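Local coordinates for beta 1-3 glucanase (PDB 5H4E), which probably hydrolyses beta-1,3-glucans, as expected of a glucanase domain of glycoside hydrolase family 64, at residues A[28-33]-A[41-46]; A[139-144]-A[148-153]; A[163-166]-A[172-175]; A[322-327]-A[355-360]. All coordinates share one frame; numbering follows the deposited sequence.

Followed from the N terminus, the chain makes three beta hairpins in series, none enclosing another, before a longer excursion closes. Contact 1 (28-33 with 41-46) and contact 2 (139-144 with 148-153) belong to the same antiparallel sheet, their centres about 14 Å apart without touching. Contact 3 (163-166 with 172-175) forms the hairpin at the margin of a second, mixed sheet, and packs on contact 2 where Ile164 CD1 lies 3.9 Å from Ile150 CG1. Contact 4 (322-327 with 355-360) brings together two loops flanking helix 332-339; its second loop returns to contact 2, with Trp149 CD1 3.6 Å from Thr360 CG2, just before strand 361-363 joins that hairpin.

Contact 1: A[28-33]-A[41-46]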
loop_
_atom_site.group_PDB
_atom_site.type_symbol
_atom_site.label_atom_id
_atom_site.label_comp_id
_atom_site.label_asym_id
_atom_site.label_seq_id
_atom_site.Cartn_x
_atom_site.Cartn_y
_atom_site.Cartn_z
ATOM N N TRP A 28 -12.450 -12.456 -6.451
ATOM C CA TRP A 28 -11.809 -12.033 -5.210
ATOM C C TRP A 28 -11.225 -13.195 -4.409
ATOM O O TRP A 28 -11.715 -14.331 -4.480
ATOM C CB TRP A 28 -12.791 -11.251 -4.340
ATOM C CG TRP A 28 -13.933 -12.071 -3.839
ATOM C CD1 TRP A 28 -15.156 -12.227 -4.434
ATOM C CD2 TRP A 28 -13.974 -12.836 -2.638
ATOM N NE1 TRP A 28 -15.951 -13.040 -3.672
ATOM C CE2 TRP A 28 -15.245 -13.434 -2.566
ATOM C CE3 TRP A 28 -13.058 -13.077 -1.610
ATOM C CZ2 TRP A 28 -15.621 -14.259 -1.518
ATOM C CZ3 TRP A 28 -13.438 -13.896 -0.567
ATOM C CH2 TRP A 28 -14.709 -14.473 -0.529
ATOM N N ALA A 29 -10.170 -12.890 -3.661
ATOM C CA ALA A 29 -9.563 -13.804 -2.702
ATOM C C ALA A 29 -9.033 -12.980 -1.538
ATOM O O ALA A 29 -8.536 -11.873 -1.744
ATOM C CB ALA A 29 -8.433 -14.614 -3.351
ATOM N N ILE A 30 -9.150 -13.491 -0.316
ATOM C CA ILE A 30 -8.527 -12.824 0.835
ATOM C C ILE A 30 -7.444 -13.717 1.422
ATOM O O ILE A 30 -7.712 -14.861 1.791
ATOM C CB ILE A 30 -9.540 -12.494 1.942
ATOM C CG1 ILE A 30 -10.639 -11.574 1.396
ATOM C CG2 ILE A 30 -8.843 -11.833 3.124
ATOM C CD1 ILE A 30 -11.772 -11.344 2.396
ATOM N N VAL A 31 -6.235 -13.182 1.521
ATOM C CA VAL A 31 -5.122 -13.901 2.109
ATOM C C VAL A 31 -4.555 -13.086 3.256
ATOM O O VAL A 31 -4.568 -11.856 3.221
ATOM C CB VAL A 31 -4.038 -14.202 1.058
ATOM C CG1 VAL A 31 -4.599 -15.129 -0.002
ATOM C CG2 VAL A 31 -3.543 -12.912 0.415
ATOM N N GLY A 32 -4.072 -13.760 4.288
ATOM C CA GLY A 32 -3.611 -13.052 5.464
ATOM C C GLY A 32 -3.034 -14.013 6.481
ATOM O O GLY A 32 -2.634 -15.120 6.130
ATOM N N LYS A 33 -2.977 -13.588 7.740
ATOM C CA LYS A 33 -2.472 -14.461 8.793
ATOM C C LYS A 33 -3.485 -14.661 9.911
ATOM O O LYS A 33 -4.176 -13.725 10.306
ATOM C CB LYS A 33 -1.171 -13.907 9.362
ATOM C CG LYS A 33 0.025 -14.204 8.463
ATOM C CD LYS A 33 1.051 -13.094 8.521
ATOM C CE LYS A 33 1.890 -13.149 9.774
ATOM N NZ LYS A 33 2.933 -12.078 9.724
ATOM N N VAL A 41 -3.055 -17.848 5.690
ATOM C CA VAL A 41 -4.366 -18.422 5.460
ATOM C C VAL A 41 -5.050 -17.771 4.273
ATOM O O VAL A 41 -4.689 -16.661 3.858
ATOM C CB VAL A 41 -5.279 -18.246 6.698
ATOM C CG1 VAL A 41 -4.690 -18.953 7.900
ATOM C CG2 VAL A 41 -5.462 -16.749 7.016
ATOM N N HIS A 42 -6.034 -18.462 3.728
ATOM C CA HIS A 42 -6.993 -17.828 2.836
ATOM C C HIS A 42 -8.362 -17.994 3.465
ATOM O O HIS A 42 -8.619 -18.975 4.172
ATOM C CB HIS A 42 -6.960 -18.441 1.439
ATOM C CG HIS A 42 -7.228 -19.912 1.425
ATOM N ND1 HIS A 42 -8.417 -20.449 0.984
ATOM C CD2 HIS A 42 -6.452 -20.960 1.792
ATOM C CE1 HIS A 42 -8.365 -21.765 1.083
ATOM N NE2 HIS A 42 -7.185 -22.100 1.571
ATOM N N VAL A 43 -9.236 -17.030 3.217
ATOM C CA VAL A 43 -10.560 -17.030 3.819
ATOM C C VAL A 43 -11.540 -17.750 2.909
ATOM O O VAL A 43 -11.640 -17.428 1.720
ATOM C CB VAL A 43 -11.056 -15.591 4.074
ATOM C CG1 VAL A 43 -12.352 -15.604 4.860
ATOM C CG2 VAL A 43 -9.995 -14.799 4.783
ATOM N N ASP A 44 -12.279 -18.718 3.444
ATOM C CA ASP A 44 -13.231 -19.413 2.593
ATOM C C ASP A 44 -14.520 -18.593 2.531
ATOM O O ASP A 44 -14.563 -17.449 3.019
ATOM C CB ASP A 44 -13.466 -20.873 3.063
ATOM C CG ASP A 44 -14.223 -20.994 4.407
ATOM O OD1 ASP A 44 -14.786 -20.006 4.910
ATOM O OD2 ASP A 44 -14.263 -22.124 4.955
ATOM N N LEU A 45 -15.560 -19.157 1.930
ATOM C CA LEU A 45 -16.779 -18.389 1.692
ATOM C C LEU A 45 -17.591 -18.139 2.969
ATOM O O LEU A 45 -18.522 -17.325 2.974
ATOM C CB LEU A 45 -17.652 -19.087 0.654
ATOM C CG LEU A 45 -17.065 -19.221 -0.752
ATOM C CD1 LEU A 45 -18.045 -19.937 -1.673
ATOM C CD2 LEU A 45 -16.682 -17.842 -1.308
ATOM N N ASN A 46 -17.241 -18.814 4.053
ATOM C CA ASN A 46 -17.980 -18.624 5.298
ATOM C C ASN A 46 -17.158 -17.923 6.378
ATOM O O ASN A 46 -17.566 -17.870 7.542
ATOM C CB ASN A 46 -18.500 -19.968 5.823
ATOM C CG ASN A 46 -19.409 -20.664 4.830
ATOM O OD1 ASN A 46 -20.471 -20.147 4.475
ATOM N ND2 ASN A 46 -18.994 -21.836 4.372
HETATM O O HOH W 1 -10.215 -16.081 -0.113
#
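This beta hairpin, strands 26-33 and 40-43 of the large antiparallel sheet, is defined by the pairing of Gly32 with Val41 and of Val31 with His42. Gly32 and Val41 exchange two backbone bonds, Val41 N to Gly32 O at 2.8 Å and Gly32 N to Val41 O at 3.0 Å, as a hydrogen-bonded antiparallel pair must. Val31 and His42 form the non-hydrogen-bonded pair, their CA atoms 4.4 Å apart. Beyond it Val43 N reaches Ile30 O at 3.0 Å, but where a direct bond would come next a water bridges Ile30 N and Val43 O instead. Val43 CG2 stands beside its own backbone N, opposite the carbonyl carbon (chi1 -173° for CG1), and meets Ile30 CG2 at 3.6 Å; Ala87 and Ile89 of strand 86-92 also pack on Ile30, linking the hairpin to the mixed sheet. Past the strand end an Asx turn, Asn46 N to Asp44 OD1, shapes the chain around Leu45. The indole of Trp28, whose NE1 is bonded to Gln84 O, is touched through its benzo ring: CZ2 lies 3.7 Å from Leu45 CD2.

Contact 2: A[139-144]-A[148-153]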
loop_
_atom_site.group_PDB
_atom_site.type_symbol
_atom_site.label_atom_id
_atom_site.label_comp_id
_atom_site.label_asym_id
_atom_site.label_seq_id
_atom_site.Cartn_x
_atom_site.Cartn_y
_atom_site.Cartn_z
ATOM N N ALA A 139 -7.256 -4.558 -1.529
ATOM C CA ALA A 139 -7.501 -3.813 -0.294
ATOM C C ALA A 139 -6.631 -4.414 0.799
ATOM O O ALA A 139 -6.445 -5.641 0.849
ATOM C CB ALA A 139 -8.974 -3.875 0.089
ATOM N N GLU A 140 -6.066 -3.573 1.662
ATOM C CA GLU A 140 -5.291 -4.071 2.804
ATOM C C GLU A 140 -6.127 -3.927 4.071
ATOM O O GLU A 140 -6.839 -2.943 4.222
ATOM C CB GLU A 140 -3.967 -3.309 2.933
ATOM C CG GLU A 140 -3.077 -3.507 1.703
ATOM C CD GLU A 140 -1.807 -2.686 1.727
ATOM O OE1 GLU A 140 -1.803 -1.593 2.326
ATOM O OE2 GLU A 140 -0.819 -3.129 1.109
ATOM N N MET A 141 -6.073 -4.906 4.972
ATOM C CA MET A 141 -6.874 -4.779 6.192
ATOM C C MET A 141 -6.341 -5.612 7.340
ATOM O O MET A 141 -5.622 -6.590 7.141
ATOM C CB MET A 141 -8.328 -5.163 5.928
ATOM C CG MET A 141 -8.586 -6.636 5.977
ATOM S SD MET A 141 -9.733 -7.069 4.670
ATOM C CE MET A 141 -8.578 -6.977 3.320
ATOM N N ALA A 142 -6.676 -5.183 8.550
ATOM C CA ALA A 142 -6.405 -5.979 9.742
ATOM C C ALA A 142 -7.496 -5.684 10.756
ATOM O O ALA A 142 -7.925 -4.538 10.903
ATOM C CB ALA A 142 -5.038 -5.670 10.308
ATOM N N TRP A 143 -7.963 -6.728 11.426
ATOM C CA TRP A 143 -8.968 -6.571 12.453
ATOM C C TRP A 143 -8.378 -7.173 13.713
ATOM O O TRP A 143 -8.171 -8.385 13.790
ATOM C CB TRP A 143 -10.271 -7.251 12.050
ATOM C CG TRP A 143 -11.402 -7.065 13.019
ATOM C CD1 TRP A 143 -11.499 -6.139 14.024
ATOM C CD2 TRP A 143 -12.594 -7.846 13.073
ATOM N NE1 TRP A 143 -12.690 -6.301 14.702
ATOM C CE2 TRP A 143 -13.378 -7.346 14.136
ATOM C CE3 TRP A 143 -13.073 -8.929 12.330
ATOM C CZ2 TRP A 143 -14.621 -7.883 14.458
ATOM C CZ3 TRP A 143 -14.298 -9.464 12.654
ATOM C CH2 TRP A 143 -15.059 -8.944 13.712
ATOM N N THR A 144 -8.077 -6.314 14.681
ATOM C CA THR A 144 -7.380 -6.738 15.886
ATOM C C THR A 144 -8.177 -6.388 17.124
ATOM O O THR A 144 -9.329 -5.960 17.031
ATOM C CB THR A 144 -6.006 -6.077 15.986
ATOM O OG1 THR A 144 -6.181 -4.667 16.171
ATOM C CG2 THR A 144 -5.206 -6.318 14.704
ATOM N N LEU A 148 -10.686 -2.309 13.436
ATOM C CA LEU A 148 -10.395 -2.711 12.064
ATOM C C LEU A 148 -9.788 -1.543 11.297
ATOM O O LEU A 148 -10.256 -0.415 11.415
ATOM C CB LEU A 148 -11.670 -3.206 11.379
ATOM C CG LEU A 148 -11.634 -3.744 9.945
ATOM C CD1 LEU A 148 -12.790 -4.714 9.781
ATOM C CD2 LEU A 148 -11.758 -2.618 8.952
ATOM N N TRP A 149 -8.745 -1.830 10.518
ATOM C CA TRP A 149 -8.154 -0.868 9.589
ATOM C C TRP A 149 -8.329 -1.436 8.202
ATOM O O TRP A 149 -8.085 -2.613 8.003
ATOM C CB TRP A 149 -6.656 -0.658 9.843
ATOM C CG TRP A 149 -6.300 0.126 11.061
ATOM C CD1 TRP A 149 -5.815 1.413 11.104
ATOM C CD2 TRP A 149 -6.369 -0.321 12.418
ATOM N NE1 TRP A 149 -5.591 1.787 12.405
ATOM C CE2 TRP A 149 -5.925 0.745 13.232
ATOM C CE3 TRP A 149 -6.771 -1.514 13.026
ATOM C CZ2 TRP A 149 -5.867 0.649 14.623
ATOM C CZ3 TRP A 149 -6.720 -1.604 14.415
ATOM C CH2 TRP A 149 -6.266 -0.528 15.194
ATOM N N ILE A 150 -8.752 -0.627 7.243
ATOM C CA ILE A 150 -8.848 -1.122 5.881
ATOM C C ILE A 150 -8.499 0.026 4.944
ATOM O O ILE A 150 -8.798 1.186 5.244
ATOM C CB ILE A 150 -10.256 -1.720 5.590
ATOM C CG1 ILE A 150 -10.335 -2.254 4.158
ATOM C CG2 ILE A 150 -11.374 -0.694 5.877
ATOM C CD1 ILE A 150 -11.520 -3.172 3.916
ATOM N N ASN A 151 -7.799 -0.268 3.848
ATOM C CA ASN A 151 -7.407 0.809 2.935
ATOM C C ASN A 151 -7.196 0.339 1.499
ATOM O O ASN A 151 -6.819 -0.817 1.259
ATOM C CB ASN A 151 -6.119 1.510 3.431
ATOM C CG ASN A 151 -4.938 0.553 3.561
ATOM O OD1 ASN A 151 -4.767 -0.093 4.591
ATOM N ND2 ASN A 151 -4.115 0.459 2.511
ATOM N N THR A 152 -7.468 1.242 0.559
ATOM C CA THR A 152 -6.943 1.114 -0.798
ATOM C C THR A 152 -5.461 1.457 -0.762
ATOM O O THR A 152 -4.984 2.093 0.188
ATOM C CB THR A 152 -7.635 2.056 -1.789
ATOM O OG1 THR A 152 -7.312 3.421 -1.474
ATOM C CG2 THR A 152 -9.143 1.876 -1.768
ATOM N N THR A 153 -4.715 1.080 -1.793
ATOM C CA THR A 153 -3.314 1.454 -1.791
ATOM C C THR A 153 -2.793 1.742 -3.190
ATOM O O THR A 153 -3.029 0.964 -4.117
ATOM C CB THR A 153 -2.445 0.354 -1.132
ATOM O OG1 THR A 153 -1.065 0.706 -1.249
ATOM C CG2 THR A 153 -2.680 -1.017 -1.782
HETATM O O HOH W 2 0.658 -1.069 0.030
HETATM O O HOH W 3 -1.878 -1.012 5.155
#
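Regular antiparallel strand pairing joins 139-144 to 148-153 within the large sheet, reinforced on one side by a polar side-chain cluster. The segment axes lie 4.7 Å apart at 178°. Glu140 with Asn151 and Ala142 with Trp149 are hydrogen-bonded pairs; Met141 with Ile150 and Trp143 with Leu148 are non-hydrogen-bonded pairs. The polar cluster rests on Asn151, whose CG sits between its backbone N and carbonyl carbon (chi1 59°), directing the amide toward Glu140. Asn151 ND2 donates to Glu140 OE1 at 3.1 Å, almost straight at 170°, and to Thr152 O at 3.0 Å, from above its carbonyl plane. Both acceptors lie in the amide plane and restrain its rotation, while the Glu140 carboxylate stands nearly perpendicular and is met on its anti side, somewhat out of its plane. One water donates to Glu140 OE1 and Asn151 OD1; a second links Glu140 OE2 to Thr153 OG1, with Trp138 NE1 another partner of OE2. This beta hairpin has strands 95-101 and 361-363 as its outer neighbours. On the same face as Glu140, Trp149 CZ3 approaches Thr144 OG1 at 3.6 Å, and His362 stacks on the indole. The opposite face is apolar: Met141 CB lies 4.0 Å from Ile150 CG1, and Leu11 of strand 9-16 packs on both. At the turn end Leu148 CD1 lies over the rim of one Trp143 face, and Lys91 makes a cation-pi contact with that ring.

Contact 3: A[163-166]-A[172-175]; sequences NIQL and YNKT
Backbone bonds tie Leu166 to Lys174 in both directions: Leu166 N donates to Lys174 O at 2.8 Å, and Lys174 N to Leu166 O at 3.1 Å. Next along, Gln165 and Thr175 form a non-hydrogen-bonded pair with CA atoms 4.1 Å apart, and the segment axes run at 176°. Among polar side chains, Gln165 NE2 donates to Asn173 OD1 at 2.8 Å. The bond is straight, 172°, and uses a lone pair in the carbonyl plane of Asn173, although the two amides are turned 33° apart. The extended Gln165 chain, with CG opposite the backbone N (chi1 173°), spans the distance to Asn173 and runs past Thr175 OG1, which lies 3.3 Å from Gln165 CB. Thr175 CG2 meets Asn163 OD1, an oxygen bonded to Asn372 ND2. Apolar contact occupies the other face, where Leu166 CD2 comes within 3.7 Å of Tyr172 CE1 and the side chains cross at about a right angle. Lys174 CG lies over the rim of one Tyr172 face, while its NZ forms a salt bridge with Glu343. Leu148 and Ile150 also pack on Leu166, between the sheets. The whole is a beta hairpin at the margin of the mixed sheet, strand 173-177 being outermost within this chain.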
loop_
_atom_site.group_PDB
_atom_site.type_symbol
_atom_site.label_atom_id
_atom_site.label_comp_id
_atom_site.label_asym_id
_atom_site.label_seq_id
_atom_site.Cartn_x
_atom_site.Cartn_y
_atom_site.Cartn_z
ATOM N N ASN A 163 -12.535 2.354 -4.383
ATOM C CA ASN A 163 -12.661 3.092 -3.140
ATOM C C ASN A 163 -13.392 2.194 -2.179
ATOM O O ASN A 163 -14.028 1.216 -2.599
ATOM C CB ASN A 163 -13.392 4.439 -3.354
ATOM C CG ASN A 163 -14.839 4.282 -3.825
ATOM O OD1 ASN A 163 -15.745 3.987 -3.039
ATOM N ND2 ASN A 163 -15.064 4.521 -5.107
ATOM N N ILE A 164 -13.291 2.497 -0.891
ATOM C CA ILE A 164 -13.880 1.643 0.113
ATOM C C ILE A 164 -14.731 2.495 1.039
ATOM O O ILE A 164 -14.319 3.584 1.449
ATOM C CB ILE A 164 -12.783 0.880 0.915
ATOM C CG1 ILE A 164 -11.925 0.031 -0.038
ATOM C CG2 ILE A 164 -13.405 0.040 2.063
ATOM C CD1 ILE A 164 -10.673 -0.549 0.612
ATOM N N GLN A 165 -15.923 2.000 1.342
ATOM C CA GLN A 165 -16.764 2.601 2.374
ATOM C C GLN A 165 -16.760 1.723 3.611
ATOM O O GLN A 165 -17.188 0.578 3.549
ATOM C CB GLN A 165 -18.198 2.785 1.876
ATOM C CG GLN A 165 -19.169 3.266 2.976
ATOM C CD GLN A 165 -20.624 3.235 2.520
ATOM O OE1 GLN A 165 -20.949 2.637 1.493
ATOM N NE2 GLN A 165 -21.501 3.894 3.276
ATOM N N LEU A 166 -16.293 2.253 4.737
ATOM C CA LEU A 166 -16.297 1.486 5.970
ATOM C C LEU A 166 -17.402 2.004 6.871
ATOM O O LEU A 166 -17.506 3.218 7.114
ATOM C CB LEU A 166 -14.940 1.568 6.699
ATOM C CG LEU A 166 -14.914 0.896 8.081
ATOM C CD1 LEU A 166 -15.207 -0.610 7.971
ATOM C CD2 LEU A 166 -13.586 1.136 8.814
ATOM N N TYR A 172 -19.876 5.472 12.626
ATOM C CA TYR A 172 -18.792 5.743 11.678
ATOM C C TYR A 172 -19.227 5.367 10.270
ATOM O O TYR A 172 -19.730 4.263 10.043
ATOM C CB TYR A 172 -17.544 4.959 12.080
ATOM C CG TYR A 172 -16.316 5.187 11.232
ATOM C CD1 TYR A 172 -16.064 4.400 10.109
ATOM C CD2 TYR A 172 -15.374 6.143 11.589
ATOM C CE1 TYR A 172 -14.933 4.576 9.349
ATOM C CE2 TYR A 172 -14.223 6.329 10.831
ATOM C CZ TYR A 172 -14.013 5.534 9.704
ATOM O OH TYR A 172 -12.877 5.702 8.932
ATOM N N ASN A 173 -19.044 6.286 9.331
ATOM C CA ASN A 173 -19.383 6.009 7.940
ATOM C C ASN A 173 -18.532 6.879 7.031
ATOM O O ASN A 173 -18.843 8.052 6.824
ATOM C CB ASN A 173 -20.885 6.251 7.681
ATOM C CG ASN A 173 -21.390 5.519 6.439
ATOM O OD1 ASN A 173 -20.681 5.404 5.442
ATOM N ND2 ASN A 173 -22.609 5.002 6.509
ATOM N N LYS A 174 -17.444 6.306 6.512
ATOM C CA LYS A 174 -16.496 7.051 5.689
ATOM C C LYS A 174 -16.127 6.288 4.421
ATOM O O LYS A 174 -16.134 5.064 4.403
ATOM C CB LYS A 174 -15.223 7.368 6.479
ATOM C CG LYS A 174 -15.438 8.277 7.685
ATOM C CD LYS A 174 -15.989 9.634 7.272
ATOM C CE LYS A 174 -14.988 10.430 6.450
ATOM N NZ LYS A 174 -15.505 11.800 6.117
ATOM N N THR A 175 -15.790 7.035 3.375
ATOM C CA THR A 175 -15.410 6.465 2.082
ATOM C C THR A 175 -14.116 7.102 1.585
ATOM O O THR A 175 -14.065 8.311 1.348
ATOM C CB THR A 175 -16.522 6.666 1.022
ATOM O OG1 THR A 175 -17.722 6.028 1.474
ATOM C CG2 THR A 175 -16.118 6.063 -0.333
#

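Contact 4: A[322-327]-A[355-360]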
loop_
_atom_site.group_PDB
_atom_site.type_symbol
_atom_site.label_atom_id
_atom_site.label_comp_id
_atom_site.label_asym_id
_atom_site.label_seq_id
_atom_site.Cartn_x
_atom_site.Cartn_y
_atom_site.Cartn_z
ATOM N N ALA A 322 -0.885 21.839 2.446
ATOM C CA ALA A 322 -0.759 23.018 1.611
ATOM C C ALA A 322 0.706 23.295 1.307
ATOM O O ALA A 322 1.033 24.027 0.371
ATOM C CB ALA A 322 -1.426 24.224 2.287
ATOM N N TYR A 323 1.592 22.690 2.093
ATOM C CA TYR A 323 3.023 22.898 1.914
ATOM C C TYR A 323 3.718 21.730 1.205
ATOM O O TYR A 323 4.911 21.820 0.908
ATOM C CB TYR A 323 3.685 23.154 3.271
ATOM C CG TYR A 323 3.286 24.483 3.867
ATOM C CD1 TYR A 323 2.087 24.629 4.553
ATOM C CD2 TYR A 323 4.095 25.601 3.717
ATOM C CE1 TYR A 323 1.716 25.853 5.093
ATOM C CE2 TYR A 323 3.733 26.823 4.247
ATOM C CZ TYR A 323 2.541 26.940 4.932
ATOM O OH TYR A 323 2.183 28.155 5.459
ATOM N N PHE A 324 2.976 20.653 0.925
ATOM C CA PHE A 324 3.572 19.442 0.357
ATOM C C PHE A 324 3.757 19.583 -1.159
ATOM O O PHE A 324 2.953 20.237 -1.828
ATOM C CB PHE A 324 2.716 18.182 0.607
ATOM C CG PHE A 324 2.439 17.846 2.063
ATOM C CD1 PHE A 324 3.145 18.427 3.106
ATOM C CD2 PHE A 324 1.463 16.901 2.366
ATOM C CE1 PHE A 324 2.854 18.091 4.431
ATOM C CE2 PHE A 324 1.170 16.566 3.680
ATOM C CZ PHE A 324 1.876 17.158 4.713
ATOM N N TYR A 325 4.791 18.929 -1.686
ATOM C CA TYR A 325 5.013 18.785 -3.128
ATOM C C TYR A 325 5.168 20.110 -3.867
ATOM O O TYR A 325 4.832 20.207 -5.048
ATOM C CB TYR A 325 3.866 17.994 -3.757
ATOM C CG TYR A 325 3.555 16.693 -3.053
ATOM C CD1 TYR A 325 4.406 15.598 -3.160
ATOM C CD2 TYR A 325 2.402 16.553 -2.295
ATOM C CE1 TYR A 325 4.117 14.404 -2.522
ATOM C CE2 TYR A 325 2.099 15.354 -1.651
ATOM C CZ TYR A 325 2.960 14.287 -1.771
ATOM O OH TYR A 325 2.649 13.100 -1.145
ATOM N N LYS A 326 5.704 21.117 -3.182
ATOM C CA LYS A 326 5.793 22.464 -3.746
ATOM C C LYS A 326 7.036 22.674 -4.606
ATOM O O LYS A 326 7.121 23.631 -5.373
ATOM C CB LYS A 326 5.761 23.501 -2.626
ATOM C CG LYS A 326 4.380 23.758 -2.042
ATOM C CD LYS A 326 3.553 24.620 -2.993
ATOM C CE LYS A 326 2.146 24.910 -2.465
ATOM N NZ LYS A 326 1.338 23.674 -2.216
ATOM N N ASP A 327 8.012 21.793 -4.471
ATOM C CA ASP A 327 9.153 21.846 -5.375
ATOM C C ASP A 327 9.765 20.469 -5.555
ATOM O O ASP A 327 9.601 19.587 -4.710
ATOM C CB ASP A 327 10.212 22.833 -4.873
ATOM C CG ASP A 327 11.218 23.218 -5.968
ATOM O OD1 ASP A 327 10.977 22.872 -7.156
ATOM O OD2 ASP A 327 12.241 23.866 -5.647
ATOM N N PHE A 355 0.583 11.852 9.683
ATOM C CA PHE A 355 -0.365 12.953 9.850
ATOM C C PHE A 355 -1.664 12.706 9.083
ATOM O O PHE A 355 -2.350 13.642 8.675
ATOM C CB PHE A 355 0.275 14.285 9.448
ATOM C CG PHE A 355 1.207 14.848 10.500
ATOM C CD1 PHE A 355 2.543 15.087 10.216
ATOM C CD2 PHE A 355 0.737 15.128 11.776
ATOM C CE1 PHE A 355 3.400 15.594 11.188
ATOM C CE2 PHE A 355 1.586 15.641 12.756
ATOM C CZ PHE A 355 2.918 15.872 12.460
ATOM N N ASP A 356 -1.982 11.421 8.908
ATOM C CA ASP A 356 -3.307 10.941 8.486
ATOM C C ASP A 356 -3.751 11.395 7.094
ATOM O O ASP A 356 -4.910 11.767 6.903
ATOM C CB ASP A 356 -4.369 11.365 9.507
ATOM C CG ASP A 356 -3.976 11.015 10.929
ATOM O OD1 ASP A 356 -3.579 9.855 11.170
ATOM O OD2 ASP A 356 -4.054 11.912 11.798
ATOM N N PHE A 357 -2.846 11.333 6.123
ATOM C CA PHE A 357 -3.202 11.702 4.754
ATOM C C PHE A 357 -3.485 10.485 3.877
ATOM O O PHE A 357 -3.768 10.615 2.672
ATOM C CB PHE A 357 -2.088 12.563 4.140
ATOM C CG PHE A 357 -2.010 13.947 4.734
ATOM C CD1 PHE A 357 -2.960 14.907 4.403
ATOM C CD2 PHE A 357 -0.995 14.285 5.617
ATOM C CE1 PHE A 357 -2.904 16.179 4.956
ATOM C CE2 PHE A 357 -0.926 15.555 6.179
ATOM C CZ PHE A 357 -1.884 16.502 5.849
ATOM N N SER A 358 -3.413 9.300 4.477
ATOM C CA SER A 358 -3.595 8.068 3.705
ATOM C C SER A 358 -5.074 7.734 3.561
ATOM O O SER A 358 -5.939 8.390 4.145
ATOM C CB SER A 358 -2.860 6.894 4.363
ATOM O OG SER A 358 -3.628 6.332 5.427
ATOM N N SER A 359 -5.349 6.683 2.797
ATOM C CA SER A 359 -6.709 6.215 2.579
ATOM C C SER A 359 -7.175 5.284 3.697
ATOM O O SER A 359 -8.175 4.575 3.544
ATOM C CB SER A 359 -6.776 5.485 1.237
ATOM O OG SER A 359 -5.784 4.466 1.220
ATOM N N THR A 360 -6.450 5.261 4.812
ATOM C CA THR A 360 -6.796 4.326 5.881
ATOM C C THR A 360 -8.124 4.682 6.524
ATOM O O THR A 360 -8.311 5.802 6.988
ATOM C CB THR A 360 -5.725 4.269 6.991
ATOM O OG1 THR A 360 -4.524 3.685 6.472
ATOM C CG2 THR A 360 -6.230 3.394 8.163
#
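Phe324 and Phe357 meet in a T-shaped (edge-to-face) aromatic pair, the sole direct contact between loop segments 322-327 and 355-360. The ring planes stand at 79°, close to perpendicular, with centroids 5.1 Å apart. Phe324 supplies the edge: its CE2 lies 3.4 Å from Phe357 CE2, and its CZ is 3.5 Å from the same atom. Phe357 supplies a face, but the approach is offset toward the rim, over the CD2, CE2 and CZ side of the ring, not its centre. The nearest CA pair, Phe324 and Phe357, is 11.2 Å apart, and the gap is bridged from opposite directions by the two side chains. In both residues CG stands beside the backbone N and opposite the carbonyl carbon. With this first torsion shared, the second differs: chi2 is -14° in Phe324 and -75° in Phe357, which turns the rings differently against their own backbones. Each segment also carries its own polar link. Lys326 folds back and its NZ donates to Ala322 O from above the carbonyl plane. In the other segment the hydroxyls Ser358 OG and Thr360 OG1 are hydrogen-bonded at 3.0 Å. Around the rings, Arg309 of helix 294-309 packs on both Phe324 and Phe357, and His338 of helix 332-339 touches Phe357. Farther along, Thr360 lies against Trp149 and Asn151, so the second loop runs from the aromatic pair, which Arg309 and His338 contact, to strand 147-151 of the large antiparallel sheet, just before strand 361-363 pairs with it.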